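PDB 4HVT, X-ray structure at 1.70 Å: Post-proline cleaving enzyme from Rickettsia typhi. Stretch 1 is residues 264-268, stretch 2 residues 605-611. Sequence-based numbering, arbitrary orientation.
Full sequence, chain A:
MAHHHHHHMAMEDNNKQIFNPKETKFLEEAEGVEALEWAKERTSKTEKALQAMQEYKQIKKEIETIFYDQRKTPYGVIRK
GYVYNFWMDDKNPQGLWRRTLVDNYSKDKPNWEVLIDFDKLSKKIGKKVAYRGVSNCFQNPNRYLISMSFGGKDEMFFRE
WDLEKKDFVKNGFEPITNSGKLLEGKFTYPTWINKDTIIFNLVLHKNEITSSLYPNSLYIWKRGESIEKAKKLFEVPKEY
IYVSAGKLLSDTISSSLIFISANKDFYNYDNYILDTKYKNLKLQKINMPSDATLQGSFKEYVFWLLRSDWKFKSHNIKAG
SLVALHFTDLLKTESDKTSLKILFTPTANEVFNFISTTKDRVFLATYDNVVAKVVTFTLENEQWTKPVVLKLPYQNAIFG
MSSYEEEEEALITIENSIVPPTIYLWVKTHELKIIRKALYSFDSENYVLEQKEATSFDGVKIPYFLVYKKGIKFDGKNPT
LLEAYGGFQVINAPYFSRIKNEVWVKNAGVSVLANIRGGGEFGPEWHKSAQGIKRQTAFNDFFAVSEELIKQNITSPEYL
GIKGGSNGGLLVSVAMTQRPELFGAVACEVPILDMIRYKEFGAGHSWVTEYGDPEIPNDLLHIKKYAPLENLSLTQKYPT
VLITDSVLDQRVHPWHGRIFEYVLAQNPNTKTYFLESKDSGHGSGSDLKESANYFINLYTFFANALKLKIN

Stretch 1 264-268: KDFYN
Stretch 2 (605-611) HSWVTEY

Contact between residues 264-268 and 605-611 of the Rickettsia typhi post-proline cleaving enzyme, two stretches of one chain that bury 292 Å² between them, both sides summed. Stretch 1 is an irregular turn, closed by a backbone hydrogen bond from K264 N to N268 O (2.8 Å); its phi/psi values run -78/-51, -142/30, 90/-45, -108/-21 and -114/147, so F266 alone has positive phi. Stretch 2 leaves a 3-10 segment at H605 and S606 (-56/-25, -68/-19), passes W607 (-111/18) at the N-cap position, and continues as helix from V608 to Y611. W607 O accepts from E610 N (2.9 Å) and Y611 N (3.1 Å). The register is set by F266 and S606, whose CA atoms lie 6.3 Å apart.

The turn is braced from within by D265 (chi1 72°, p; chi2 -1°). Its OD1 accepts from Y267 N (3.2 Å), N268 N (2.8 Å) and N268 ND2 (3.2 Å), while D265 OD2 takes a further bond from N268 ND2 (3.1 Å); N268 has chi1 -65° (m) and chi2 -77°. The carboxylate bonds inside the turn; the backbone carbonyl of D265 bonds to the other stretch: T609 (chi1 56°, p), its CA-to-CB bond pointing toward stretch 1, donates from OG1 to D265 O at 2.7 Å. Water 1 reinforces this join, donating to D265 O (3.1 Å) and S606 O (2.8 Å) and accepting from T609 N (3.1 Å). It thus bridges two carbonyls, one from each stretch, and satisfies an amide in the first turn of the helix.

F266 (chi1 -155°, t; chi2 84°) also points toward stretch 2. Its CD1 approaches S606 O to 3.4 Å, and its CE1 meets W607 CD1 at 3.9 Å. The indole (chi1 -49°, m; chi2 -55°) turns its edge to the F266 face in an offset edge-to-face pair: the F266 ring and the W607 five-membered ring have centroids 5.5 Å apart and planes at 61°.

Y267 (chi1 -65°, m; chi2 -72°) points toward stretch 2 and meets T609 OG1 and E610 OE1 at its ring edge, near the ring plane, with Y267 CD2 3.5 Å from T609 OG1. At the ring's tip, Y267 OH donates to E610 OE1 in a short 2.6 Å hydrogen bond. E610 leaves its backbone sideways, but chi1 -173° (t), chi2 71° (p) and chi3 3° bring the carboxylate nearer the tyrosine; both its oxygens also bond elsewhere in the structure.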

# COMPACT_ATOMS: atom_id res chain seq x y z
N LYS A 264 -14.81 -8.52 9.46
CA LYS A 264 -15.64 -8.11 10.60
C LYS A 264 -15.04 -6.90 11.33
O LYS A 264 -15.75 -5.92 11.64
CB LYS A 264 -15.77 -9.26 11.58
CG LYS A 264 -16.22 -10.59 10.98
CD LYS A 264 -16.12 -11.70 12.05
CE LYS A 264 -17.21 -11.52 13.11
NZ LYS A 264 -16.96 -12.35 14.33
N ASP A 265 -13.78 -6.99 11.69
CA ASP A 265 -13.13 -5.96 12.55
C ASP A 265 -11.69 -5.63 12.19
O ASP A 265 -10.89 -5.17 13.04
CB ASP A 265 -13.24 -6.44 14.00
CG ASP A 265 -12.32 -7.63 14.30
OD1 ASP A 265 -11.63 -8.10 13.40
OD2 ASP A 265 -12.27 -8.05 15.48
N PHE A 266 -11.40 -5.75 10.90
CA PHE A 266 -10.10 -5.52 10.29
C PHE A 266 -9.24 -6.80 10.25
O PHE A 266 -8.63 -7.09 9.21
CB PHE A 266 -9.34 -4.34 10.88
CG PHE A 266 -8.37 -3.75 9.91
CD1 PHE A 266 -8.80 -2.81 9.00
CD2 PHE A 266 -7.06 -4.19 9.89
CE1 PHE A 266 -7.90 -2.30 8.06
CE2 PHE A 266 -6.15 -3.68 8.94
CZ PHE A 266 -6.58 -2.71 8.07
N TYR A 267 -9.18 -7.54 11.37
CA TYR A 267 -8.31 -8.74 11.51
C TYR A 267 -9.05 -10.05 11.50
O TYR A 267 -8.46 -11.09 11.16
CB TYR A 267 -7.45 -8.64 12.79
CG TYR A 267 -6.48 -7.48 12.69
CD1 TYR A 267 -5.38 -7.52 11.86
CD2 TYR A 267 -6.74 -6.30 13.40
CE1 TYR A 267 -4.53 -6.42 11.73
CE2 TYR A 267 -5.89 -5.19 13.27
CZ TYR A 267 -4.79 -5.27 12.43
OH TYR A 267 -3.96 -4.14 12.31
N ASN A 268 -10.35 -10.05 11.81
CA ASN A 268 -11.16 -11.27 11.81
C ASN A 268 -12.23 -11.26 10.73
O ASN A 268 -12.73 -10.20 10.38
CB ASN A 268 -11.85 -11.47 13.18
CG ASN A 268 -10.84 -11.70 14.29
OD1 ASN A 268 -10.27 -12.80 14.43
ND2 ASN A 268 -10.61 -10.69 15.07
N HIS A 605 -14.01 4.01 11.45
CA HIS A 605 -14.51 2.84 12.13
C HIS A 605 -13.67 1.59 11.82
O HIS A 605 -13.62 0.65 12.62
CB HIS A 605 -15.98 2.62 11.73
CG HIS A 605 -16.91 3.45 12.53
ND1 HIS A 605 -17.13 4.79 12.31
CD2 HIS A 605 -17.64 3.12 13.62
CE1 HIS A 605 -17.98 5.25 13.21
NE2 HIS A 605 -18.29 4.27 14.03
N SER A 606 -12.99 1.58 10.68
CA SER A 606 -12.25 0.35 10.34
C SER A 606 -11.05 0.04 11.25
O SER A 606 -10.60 -1.07 11.31
CB SER A 606 -11.96 0.33 8.87
OG SER A 606 -11.07 1.25 8.57
N TRP A 607 -10.56 1.03 11.98
CA TRP A 607 -9.33 0.89 12.75
C TRP A 607 -9.48 0.87 14.26
O TRP A 607 -8.48 1.00 14.96
CB TRP A 607 -8.35 1.97 12.34
CG TRP A 607 -8.20 2.08 10.83
CD1 TRP A 607 -7.86 1.06 9.96
CD2 TRP A 607 -8.40 3.26 10.02
NE1 TRP A 607 -7.83 1.55 8.68
CE2 TRP A 607 -8.20 2.86 8.68
CE3 TRP A 607 -8.76 4.61 10.30
CZ2 TRP A 607 -8.32 3.73 7.62
CZ3 TRP A 607 -8.91 5.50 9.23
CH2 TRP A 607 -8.66 5.03 7.87
N VAL A 608 -10.67 0.62 14.76
CA VAL A 608 -10.86 0.54 16.17
C VAL A 608 -9.97 -0.52 16.81
O VAL A 608 -9.52 -0.38 17.94
CB VAL A 608 -12.35 0.31 16.50
CG1 VAL A 608 -12.48 0.04 17.98
CG2 VAL A 608 -13.16 1.55 16.10
N THR A 609 -9.74 -1.65 16.13
CA THR A 609 -8.89 -2.70 16.69
C THR A 609 -7.42 -2.37 16.59
O THR A 609 -6.61 -3.05 17.24
CB THR A 609 -9.19 -4.08 16.01
OG1 THR A 609 -9.01 -3.95 14.60
CG2 THR A 609 -10.57 -4.55 16.35
N GLU A 610 -7.04 -1.36 15.80
CA GLU A 610 -5.67 -0.90 15.73
C GLU A 610 -5.36 0.11 16.84
O GLU A 610 -4.28 0.08 17.38
CB GLU A 610 -5.30 -0.32 14.35
CG GLU A 610 -3.83 -0.00 14.21
CD GLU A 610 -2.89 -1.18 14.12
OE1 GLU A 610 -3.42 -2.33 14.12
OE2 GLU A 610 -1.62 -0.95 14.07
N TYR A 611 -6.27 1.03 17.12
CA TYR A 611 -5.95 2.15 17.98
C TYR A 611 -6.66 2.12 19.34
O TYR A 611 -6.26 2.83 20.25
CB TYR A 611 -6.29 3.45 17.27
CG TYR A 611 -5.53 3.69 15.97
CD1 TYR A 611 -4.13 3.87 15.95
CD2 TYR A 611 -6.21 3.75 14.78
CE1 TYR A 611 -3.44 4.05 14.75
CE2 TYR A 611 -5.53 3.94 13.58
CZ TYR A 611 -4.16 4.12 13.58
OH TYR A 611 -3.52 4.29 12.37
O HOH W 1 -11.58 -2.24 13.71